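Local atomic coordinates of carboxypeptidase A (Helicoverpa armigera, PDB entry 1JQG), a protein that probably acts as a zinc-dependent metallocarboxypeptidase of the M14 family, removing C-terminal residues from peptides, and is seen here as its proenzyme. Residues H18-D22 and K92-E96; A25-V29 and R70-E74; V31-V37 and D54-G58; D128-L134 and S155-L159. All coordinates share one frame. Residue numbers count along the deposited sequence, not the author numbering.

Contact 1 of 4, residues H18-D22 and K92-E96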
# COMPACT_ATOMS: atom_id res chain seq x y z
N HIS A 18 19.83 8.43 -19.19
CA HIS A 18 20.12 7.85 -17.85
C HIS A 18 18.82 7.22 -17.34
O HIS A 18 18.84 6.07 -16.86
CB HIS A 18 20.64 8.88 -16.85
CG HIS A 18 20.52 8.46 -15.42
ND1 HIS A 18 20.76 7.16 -15.00
CD2 HIS A 18 20.17 9.16 -14.30
CE1 HIS A 18 20.58 7.09 -13.69
NE2 HIS A 18 20.21 8.29 -13.24
N GLU A 19 17.75 8.03 -17.37
CA GLU A 19 16.48 7.54 -16.81
C GLU A 19 15.41 7.45 -17.88
O GLU A 19 15.27 8.20 -18.84
CB GLU A 19 15.97 8.33 -15.59
CG GLU A 19 16.80 8.09 -14.33
CD GLU A 19 16.49 9.04 -13.20
OE1 GLU A 19 15.32 9.32 -12.91
OE2 GLU A 19 17.47 9.53 -12.59
N ILE A 20 14.46 6.54 -17.63
CA ILE A 20 13.28 6.35 -18.44
C ILE A 20 12.21 7.40 -18.13
O ILE A 20 11.11 7.42 -18.68
CB ILE A 20 12.72 4.93 -18.21
CG1 ILE A 20 12.49 4.68 -16.73
CG2 ILE A 20 13.68 3.91 -18.80
CD1 ILE A 20 12.20 3.33 -16.15
N TYR A 21 12.48 8.30 -17.19
CA TYR A 21 11.58 9.36 -16.80
C TYR A 21 12.04 10.75 -17.21
O TYR A 21 11.53 11.77 -16.77
CB TYR A 21 11.35 9.27 -15.27
CG TYR A 21 10.53 8.04 -14.91
CD1 TYR A 21 11.09 7.00 -14.16
CD2 TYR A 21 9.23 7.90 -15.34
CE1 TYR A 21 10.35 5.88 -13.83
CE2 TYR A 21 8.49 6.79 -15.02
CZ TYR A 21 9.05 5.78 -14.28
OH TYR A 21 8.33 4.66 -13.97
N ASP A 22 13.10 10.82 -18.01
CA ASP A 22 13.60 12.09 -18.51
C ASP A 22 12.59 12.68 -19.51
O ASP A 22 12.42 12.14 -20.60
CB ASP A 22 14.94 11.92 -19.19
CG ASP A 22 15.71 13.21 -19.39
OD1 ASP A 22 16.91 13.12 -19.74
OD2 ASP A 22 15.15 14.30 -19.20
N LYS A 92 12.27 13.70 -13.41
CA LYS A 92 13.61 13.20 -13.22
C LYS A 92 14.33 13.95 -12.11
O LYS A 92 14.94 13.34 -11.24
CB LYS A 92 14.44 13.28 -14.50
CG LYS A 92 15.80 12.62 -14.41
CD LYS A 92 16.49 12.63 -15.75
CE LYS A 92 17.81 11.89 -15.72
NZ LYS A 92 18.18 11.63 -17.14
N GLU A 93 14.14 15.27 -12.09
CA GLU A 93 14.72 16.13 -11.08
C GLU A 93 14.25 15.81 -9.68
O GLU A 93 15.00 15.89 -8.71
CB GLU A 93 14.40 17.59 -11.39
CG GLU A 93 14.99 18.09 -12.70
CD GLU A 93 14.67 19.55 -12.93
OE1 GLU A 93 14.11 19.92 -13.99
OE2 GLU A 93 15.00 20.35 -12.01
N GLN A 94 13.00 15.40 -9.54
CA GLN A 94 12.43 15.03 -8.26
C GLN A 94 12.97 13.68 -7.80
O GLN A 94 13.21 13.45 -6.61
CB GLN A 94 10.90 14.99 -8.32
CG GLN A 94 10.25 16.33 -8.54
CD GLN A 94 8.75 16.33 -8.35
OE1 GLN A 94 8.04 15.33 -8.53
NE2 GLN A 94 8.28 17.52 -7.96
N LEU A 95 13.23 12.80 -8.75
CA LEU A 95 13.74 11.47 -8.44
C LEU A 95 15.18 11.58 -7.95
O LEU A 95 15.61 10.91 -6.99
CB LEU A 95 13.65 10.58 -9.67
CG LEU A 95 12.24 10.25 -10.16
CD1 LEU A 95 12.24 9.54 -11.52
CD2 LEU A 95 11.48 9.48 -9.10
N GLU A 96 15.96 12.40 -8.60
CA GLU A 96 17.36 12.63 -8.30
C GLU A 96 17.55 13.29 -6.93
O GLU A 96 18.44 12.91 -6.16
CB GLU A 96 17.94 13.52 -9.38
CG GLU A 96 18.16 12.77 -10.70
CD GLU A 96 18.78 13.67 -11.76
OE1 GLU A 96 18.69 14.90 -11.55
OE2 GLU A 96 19.29 13.09 -12.74
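At the start of the modelled chain, His18 lies beside the ammonium end of Lys92, its CB 3.7 Å from Lys92 NZ, and the edge of its imidazole points at Glu96, with CD2 4.3 Å from OE2. Glu19 opens a type I beta turn that runs to Asp22 and brings the chain back to the first turn of helix 92-108. Its side chain extends over that turn: OE1 sits 3.4 Å from Leu95 CD1 and 3.7 Å from Lys92 CG, while OE2 comes within 4.0 Å of Glu96 OE2, a close approach of like charges. Ile20, at the corner of the turn, points away. Tyr21 rests its CD1 on Leu95 CD1 at 3.8 Å, and its hydroxyl is hydrogen-bonded to Asp231; Tyr233 meets its ring edge-to-face. Asp22 closes the turn, with OD1 3.3 Å from Lys92 NZ in a salt bridge, while its OD2 has a weak hydrogen bond to Asn90. The extended Lys92 runs past Glu19 and Glu96 to Asp22, the one of the three acids with which it forms a salt bridge. One salt bridge with a weak hydrogen bond, a small apolar patch and two facing carboxylates imply a modest attachment of the N-terminal turn.

Contact 2 of 4, residues A25-V29 and R70-E74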
# COMPACT_ATOMS: atom_id res chain seq x y z
N ALA A 25 6.11 14.29 -17.40
CA ALA A 25 5.48 15.36 -16.64
C ALA A 25 4.25 14.88 -15.85
O ALA A 25 3.44 14.03 -16.21
CB ALA A 25 5.00 16.48 -17.53
N VAL A 26 4.06 15.51 -14.68
CA VAL A 26 2.94 15.24 -13.81
C VAL A 26 1.87 16.29 -14.04
O VAL A 26 2.17 17.49 -13.95
CB VAL A 26 3.36 15.22 -12.31
CG1 VAL A 26 2.15 15.17 -11.39
CG2 VAL A 26 4.22 13.98 -12.08
N TYR A 27 0.67 15.83 -14.34
CA TYR A 27 -0.45 16.73 -14.58
C TYR A 27 -1.49 16.61 -13.47
O TYR A 27 -1.60 15.58 -12.78
CB TYR A 27 -1.08 16.44 -15.94
CG TYR A 27 -0.31 16.94 -17.14
CD1 TYR A 27 0.63 16.13 -17.76
CD2 TYR A 27 -0.54 18.21 -17.68
CE1 TYR A 27 1.32 16.56 -18.89
CE2 TYR A 27 0.17 18.66 -18.79
CZ TYR A 27 1.09 17.82 -19.38
OH TYR A 27 1.79 18.23 -20.48
N GLN A 28 -2.26 17.66 -13.28
CA GLN A 28 -3.37 17.67 -12.34
C GLN A 28 -4.67 17.88 -13.12
O GLN A 28 -4.83 18.95 -13.71
CB GLN A 28 -3.10 18.73 -11.27
CG GLN A 28 -4.22 18.90 -10.29
CD GLN A 28 -4.04 20.14 -9.41
OE1 GLN A 28 -4.88 21.06 -9.49
NE2 GLN A 28 -2.98 20.12 -8.61
N VAL A 29 -5.50 16.85 -13.20
CA VAL A 29 -6.75 16.94 -13.94
C VAL A 29 -7.90 17.29 -13.00
O VAL A 29 -8.05 16.64 -11.99
CB VAL A 29 -7.08 15.66 -14.72
CG1 VAL A 29 -5.87 15.39 -15.62
CG2 VAL A 29 -7.34 14.44 -13.87
N ARG A 70 2.58 13.88 -24.18
CA ARG A 70 2.17 15.13 -23.56
C ARG A 70 1.27 15.97 -24.45
O ARG A 70 0.29 16.55 -23.97
CB ARG A 70 3.36 15.98 -23.11
CG ARG A 70 4.20 15.36 -22.00
CD ARG A 70 5.30 16.30 -21.58
NE ARG A 70 4.81 17.65 -21.31
CZ ARG A 70 5.54 18.59 -20.68
NH1 ARG A 70 6.78 18.33 -20.25
NH2 ARG A 70 4.94 19.77 -20.52
N GLU A 71 1.60 16.03 -25.74
CA GLU A 71 0.83 16.81 -26.70
C GLU A 71 -0.53 16.19 -26.98
O GLU A 71 -1.55 16.90 -27.06
CB GLU A 71 1.61 16.98 -28.01
CG GLU A 71 1.05 18.03 -28.96
CD GLU A 71 2.01 18.38 -30.08
OE1 GLU A 71 2.12 17.63 -31.09
OE2 GLU A 71 2.69 19.44 -30.00
N ILE A 72 -0.58 14.87 -27.15
CA ILE A 72 -1.82 14.16 -27.40
C ILE A 72 -2.75 14.21 -26.19
O ILE A 72 -3.97 14.31 -26.32
CB ILE A 72 -1.55 12.68 -27.75
CG1 ILE A 72 -0.66 12.55 -28.99
CG2 ILE A 72 -2.85 11.93 -27.95
CD1 ILE A 72 -0.24 11.10 -29.23
N PHE A 73 -2.15 14.11 -25.00
CA PHE A 73 -2.87 14.06 -23.74
C PHE A 73 -3.65 15.36 -23.49
O PHE A 73 -4.86 15.31 -23.23
CB PHE A 73 -1.93 13.75 -22.58
CG PHE A 73 -2.52 13.96 -21.21
CD1 PHE A 73 -2.24 15.07 -20.44
CD2 PHE A 73 -3.37 12.98 -20.71
CE1 PHE A 73 -2.79 15.19 -19.17
CE2 PHE A 73 -3.93 13.10 -19.45
CZ PHE A 73 -3.63 14.20 -18.68
N GLU A 74 -2.96 16.50 -23.59
CA GLU A 74 -3.55 17.78 -23.28
C GLU A 74 -4.41 18.29 -24.44
O GLU A 74 -5.23 19.18 -24.24
CB GLU A 74 -2.51 18.83 -22.92
CG GLU A 74 -1.44 19.06 -23.92
CD GLU A 74 -0.43 20.11 -23.49
OE1 GLU A 74 -0.33 21.05 -24.33
OE2 GLU A 74 0.23 19.99 -22.41
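Residues on alternate positions of strand 25-29 face helix 70-74, and the two short segments run almost parallel, their axes 11.3 Å apart at an angle of 6°. Tyr27 fills most of that gap. Its m rotamer sends the ring out from the strand towards the helix, where Phe73, in the t rotamer, leans back to meet it: Phe73 CE1 lies over one face of the tyrosine ring, 3.7 Å from Tyr27 CG. The centroids are 5.1 Å apart and the planes inclined at 52°, an oblique pair. The far end of this phenylalanine touches Val29, with CZ 4.0 Å from CG1. Arg70 starts out sideways, but a p turn at chi3 folds its guanidinium back to the strand. There NE gives a weak hydrogen bond to Tyr27 OH at 3.2 Å, and Ala25 CB lies over one guanidinium face, 3.7 Å from NH1. Glu74, p at chi1 and then extended, brings OE2 to 3.0 Å from Tyr27 OH. Such packing of a helix on an antiparallel sheet suits the open-sandwich fold of procarboxypeptidase activation domains. Strand 25-30 lies between strands 61-65 and 83-88; Phe73 also touches Val63 and Val65, while Arg70 and Glu74 reach Leu86 and Tyr84.

Contact 3 of 4, residues V31-V37 and D54-G58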
# COMPACT_ATOMS: atom_id res chain seq x y z
N VAL A 31 -11.86 17.65 -12.83
CA VAL A 31 -13.13 17.32 -13.46
C VAL A 31 -14.27 18.02 -12.73
O VAL A 31 -14.28 18.12 -11.52
CB VAL A 31 -13.37 15.79 -13.53
CG1 VAL A 31 -12.36 15.17 -14.50
CG2 VAL A 31 -13.28 15.18 -12.15
N ALA A 32 -15.26 18.48 -13.49
CA ALA A 32 -16.40 19.20 -12.93
C ALA A 32 -17.58 18.27 -12.65
O ALA A 32 -18.26 18.46 -11.65
CB ALA A 32 -16.87 20.27 -13.91
N SER A 33 -17.89 17.34 -13.54
CA SER A 33 -19.03 16.45 -13.36
C SER A 33 -18.67 14.97 -13.45
O SER A 33 -17.52 14.57 -13.68
CB SER A 33 -20.09 16.78 -14.43
OG SER A 33 -19.45 16.42 -15.67
N MET A 34 -19.67 14.11 -13.26
CA MET A 34 -19.52 12.67 -13.36
C MET A 34 -19.22 12.23 -14.79
O MET A 34 -18.42 11.34 -15.00
CB MET A 34 -20.78 11.93 -12.90
CG MET A 34 -21.06 12.09 -11.42
SD MET A 34 -19.87 11.14 -10.44
CE MET A 34 -20.45 9.49 -10.83
N ASP A 35 -19.79 12.90 -15.77
CA ASP A 35 -19.62 12.67 -17.18
C ASP A 35 -18.14 12.73 -17.57
O ASP A 35 -17.64 11.92 -18.36
CB ASP A 35 -20.43 13.67 -18.01
CG ASP A 35 -20.46 13.33 -19.48
OD1 ASP A 35 -21.29 12.44 -19.84
OD2 ASP A 35 -19.66 13.94 -20.23
N GLN A 36 -17.40 13.65 -16.98
CA GLN A 36 -15.98 13.81 -17.19
C GLN A 36 -15.13 12.79 -16.44
O GLN A 36 -14.00 12.42 -16.84
CB GLN A 36 -15.62 15.24 -16.78
CG GLN A 36 -16.29 16.30 -17.64
CD GLN A 36 -15.78 17.71 -17.37
OE1 GLN A 36 -15.58 18.53 -18.27
NE2 GLN A 36 -15.57 17.95 -16.07
N VAL A 37 -15.61 12.34 -15.26
CA VAL A 37 -14.93 11.31 -14.49
C VAL A 37 -14.72 10.05 -15.33
O VAL A 37 -13.66 9.44 -15.27
CB VAL A 37 -15.68 10.96 -13.21
CG1 VAL A 37 -14.99 9.86 -12.42
CG2 VAL A 37 -15.79 12.17 -12.28
N ASP A 54 -7.12 9.19 -8.88
CA ASP A 54 -8.27 9.43 -9.74
C ASP A 54 -8.88 10.81 -9.56
O ASP A 54 -9.05 11.39 -8.49
CB ASP A 54 -9.31 8.33 -9.52
CG ASP A 54 -8.91 7.00 -10.16
OD1 ASP A 54 -8.55 6.07 -9.40
OD2 ASP A 54 -8.97 6.96 -11.41
N ALA A 55 -9.31 11.41 -10.66
CA ALA A 55 -10.03 12.67 -10.68
C ALA A 55 -11.50 12.49 -10.26
O ALA A 55 -12.16 11.59 -10.73
CB ALA A 55 -10.04 13.31 -12.05
N VAL A 56 -11.97 13.37 -9.39
CA VAL A 56 -13.37 13.41 -8.97
C VAL A 56 -13.72 14.83 -8.63
O VAL A 56 -12.86 15.53 -8.09
CB VAL A 56 -13.55 12.45 -7.79
CG1 VAL A 56 -13.15 13.10 -6.47
CG2 VAL A 56 -14.95 11.87 -7.72
N PRO A 57 -14.95 15.28 -8.90
CA PRO A 57 -15.38 16.63 -8.53
C PRO A 57 -15.10 16.98 -7.07
O PRO A 57 -15.52 16.27 -6.17
CB PRO A 57 -16.85 16.71 -8.92
CG PRO A 57 -17.01 15.65 -9.98
CD PRO A 57 -16.04 14.54 -9.58
N GLY A 58 -14.28 18.01 -6.86
CA GLY A 58 -13.90 18.45 -5.53
C GLY A 58 -12.52 18.01 -5.07
O GLY A 58 -11.97 18.47 -4.07
O HOH W 1 -11.38 17.36 -9.99
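The ring of Pro57 is the main bump in this contact, set against the bend that leads from strand 25-30 into helix 34-46. One side of the hollow is backbone: Pro57 CG lies 3.5 Å from Ala32 O and 3.9 Å from Ser33 O, with Ser33 at the N-cap of the helix. Two valines make the rest, Val31 CG2 and Val37 CG2 approaching Pro57 CD at 3.8 and 3.6 Å. Val31 is itself a bump, since CG2 also presses on Ala55 CB at 3.7 Å and on Val56 N at 3.6 Å. No direct hydrogen bond joins the segments; a CA-H...O contact runs from Pro57 CA to Val31 O (3.5 Å), and a water accepts from Val31 N at 2.9 Å and donates to Val56 O at 3.0 Å. The loop between strands 50-53 and 61-65 thus packs against the strand-to-helix connection; Val31 also touches Val82, just before strand 83-88, and Val37 touches Tyr360 of the carboxypeptidase part, so the contact lies where the activation domain meets the enzyme.

Contact 4 of 4, residues D128-L134 and S155-L159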
# COMPACT_ATOMS: atom_id res chain seq x y z
N ASP A 128 14.68 -8.52 5.28
CA ASP A 128 14.75 -9.98 5.33
C ASP A 128 15.70 -10.44 6.42
O ASP A 128 15.46 -11.42 7.14
CB ASP A 128 15.21 -10.52 3.98
CG ASP A 128 15.19 -12.02 3.92
OD1 ASP A 128 16.30 -12.53 4.14
OD2 ASP A 128 14.11 -12.62 3.68
N ALA A 129 16.86 -9.80 6.52
CA ALA A 129 17.85 -10.17 7.54
C ALA A 129 17.36 -9.80 8.93
O ALA A 129 17.54 -10.53 9.90
CB ALA A 129 19.20 -9.51 7.33
N TYR A 130 16.74 -8.63 9.05
CA TYR A 130 16.22 -8.10 10.29
C TYR A 130 15.19 -9.06 10.92
O TYR A 130 15.29 -9.33 12.11
CB TYR A 130 15.57 -6.74 10.06
CG TYR A 130 14.86 -6.12 11.26
CD1 TYR A 130 15.54 -5.93 12.46
CD2 TYR A 130 13.54 -5.73 11.18
CE1 TYR A 130 14.92 -5.32 13.54
CE2 TYR A 130 12.88 -5.17 12.26
CZ TYR A 130 13.60 -4.94 13.43
OH TYR A 130 12.92 -4.35 14.45
N LEU A 131 14.23 -9.50 10.11
CA LEU A 131 13.23 -10.46 10.58
C LEU A 131 13.83 -11.69 11.23
O LEU A 131 13.28 -12.16 12.23
CB LEU A 131 12.29 -10.91 9.45
CG LEU A 131 11.52 -9.79 8.74
CD1 LEU A 131 10.55 -10.36 7.70
CD2 LEU A 131 10.82 -8.88 9.75
N GLN A 132 14.89 -12.22 10.62
CA GLN A 132 15.58 -13.40 11.14
C GLN A 132 16.35 -13.16 12.42
O GLN A 132 16.49 -14.04 13.27
CB GLN A 132 16.53 -13.96 10.07
CG GLN A 132 15.79 -14.52 8.87
CD GLN A 132 16.72 -14.86 7.73
OE1 GLN A 132 16.69 -14.24 6.65
NE2 GLN A 132 17.57 -15.83 7.95
N GLU A 133 16.81 -11.95 12.64
CA GLU A 133 17.58 -11.56 13.80
C GLU A 133 16.67 -11.39 14.99
O GLU A 133 16.96 -11.73 16.17
CB GLU A 133 18.37 -10.28 13.56
CG GLU A 133 19.45 -10.40 12.47
CD GLU A 133 20.48 -11.48 12.82
OE1 GLU A 133 21.13 -11.25 13.86
OE2 GLU A 133 20.60 -12.47 12.07
N LEU A 134 15.46 -10.96 14.71
CA LEU A 134 14.43 -10.77 15.72
C LEU A 134 14.02 -12.10 16.31
O LEU A 134 13.88 -12.25 17.54
CB LEU A 134 13.25 -10.05 15.03
CG LEU A 134 12.77 -8.75 15.65
CD1 LEU A 134 13.87 -7.75 15.93
CD2 LEU A 134 11.72 -8.11 14.73
N SER A 155 12.68 -15.09 -1.41
CA SER A 155 12.06 -15.53 -0.21
C SER A 155 11.21 -14.43 0.44
O SER A 155 11.61 -13.31 0.71
CB SER A 155 13.11 -15.91 0.85
OG SER A 155 12.49 -16.21 2.08
N ILE A 156 9.94 -14.74 0.67
CA ILE A 156 9.02 -13.78 1.22
C ILE A 156 8.59 -14.28 2.59
O ILE A 156 7.83 -15.23 2.66
CB ILE A 156 7.83 -13.39 0.36
CG1 ILE A 156 6.78 -12.65 1.20
CG2 ILE A 156 7.18 -14.56 -0.34
CD1 ILE A 156 5.39 -12.45 0.61
N LYS A 157 9.11 -13.67 3.65
CA LYS A 157 8.85 -14.08 4.99
C LYS A 157 8.11 -13.02 5.77
O LYS A 157 7.94 -11.86 5.39
CB LYS A 157 10.10 -14.55 5.72
CG LYS A 157 11.32 -13.69 5.58
CD LYS A 157 12.45 -14.16 6.51
CE LYS A 157 12.97 -15.51 6.01
NZ LYS A 157 13.82 -15.43 4.77
N TYR A 158 7.41 -13.47 6.83
CA TYR A 158 6.56 -12.60 7.61
C TYR A 158 6.76 -13.02 9.07
O TYR A 158 7.24 -14.12 9.34
CB TYR A 158 5.08 -12.68 7.18
CG TYR A 158 4.43 -14.04 7.35
CD1 TYR A 158 3.63 -14.35 8.45
CD2 TYR A 158 4.63 -15.03 6.40
CE1 TYR A 158 3.05 -15.60 8.59
CE2 TYR A 158 4.05 -16.27 6.52
CZ TYR A 158 3.25 -16.56 7.62
OH TYR A 158 2.70 -17.82 7.68
N LEU A 159 6.25 -12.20 9.99
CA LEU A 159 6.35 -12.50 11.40
C LEU A 159 5.03 -12.98 11.98
O LEU A 159 3.97 -12.48 11.69
CB LEU A 159 6.90 -11.22 12.08
CG LEU A 159 8.37 -10.89 11.91
CD1 LEU A 159 8.77 -9.78 12.88
CD2 LEU A 159 9.29 -12.08 12.14
O HOH W 2 11.59 -11.91 3.17
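Polar groups gather at one end of this helix-strand contact and leucines at the other. The ammonium of Lys157 is held from two directions: NZ donates to Asp128 OD2 at 3.0 Å, in a salt bridge, and to Ser155 OG at 3.1 Å within the strand. Two p turns at the end of the lysine side chain curl it into this position. Ser155 OG is also hydrogen-bonded to Glu146 of the adjoining strand. Asp128 OD2 has a second partner in a bridge through one water, which donates to that oxygen at 2.7 Å and to Ser155 O at 2.8 Å and accepts from Lys157 N at 3.1 Å. The water thereby satisfies strand backbone groups and ties them to the helix; Ser155 O is also hydrogen-bonded by Tyr124 OH, from the first turn of helix 124-137. Apolar pairs follow: Leu131 CD2 lies 3.8 Å from Leu159 CG, and Leu134 CD2 reaches Leu159 CD1 at 3.9 Å. Leu131 CD1 lies over the Lys157 backbone, 3.8 Å from Lys157 O. The short axes cross at 42° and pass within 9.1 Å. Helix 124-137 here packs on the edge region of the mixed sheet of the catalytic domain: strand 155-161 runs between 142-149 and 212-216, Leu131 also touches Val144, and Leu134 and Leu159 both meet Ile195 of helix 187-200.

In the fold
Contacts 1, 2 and 3 belong to the proregion and follow one another in space. Contact 2 is central: its centre lies about 17 Å from that of contact 1 and about 16 Å from that of contact 3. It touches contact 3 directly, where Val29 CG2 meets Ala55 CB at 3.5 Å, whereas the nearest atoms of contacts 1 and 3 are about 16 Å apart. Contact 4 belongs to the catalytic domain, on the opposite side of the chain's centre from contacts 2 and 3, with centres about 42 and 43 Å away. None of the four reaches the zinc site formed by His181, Glu184 and His306.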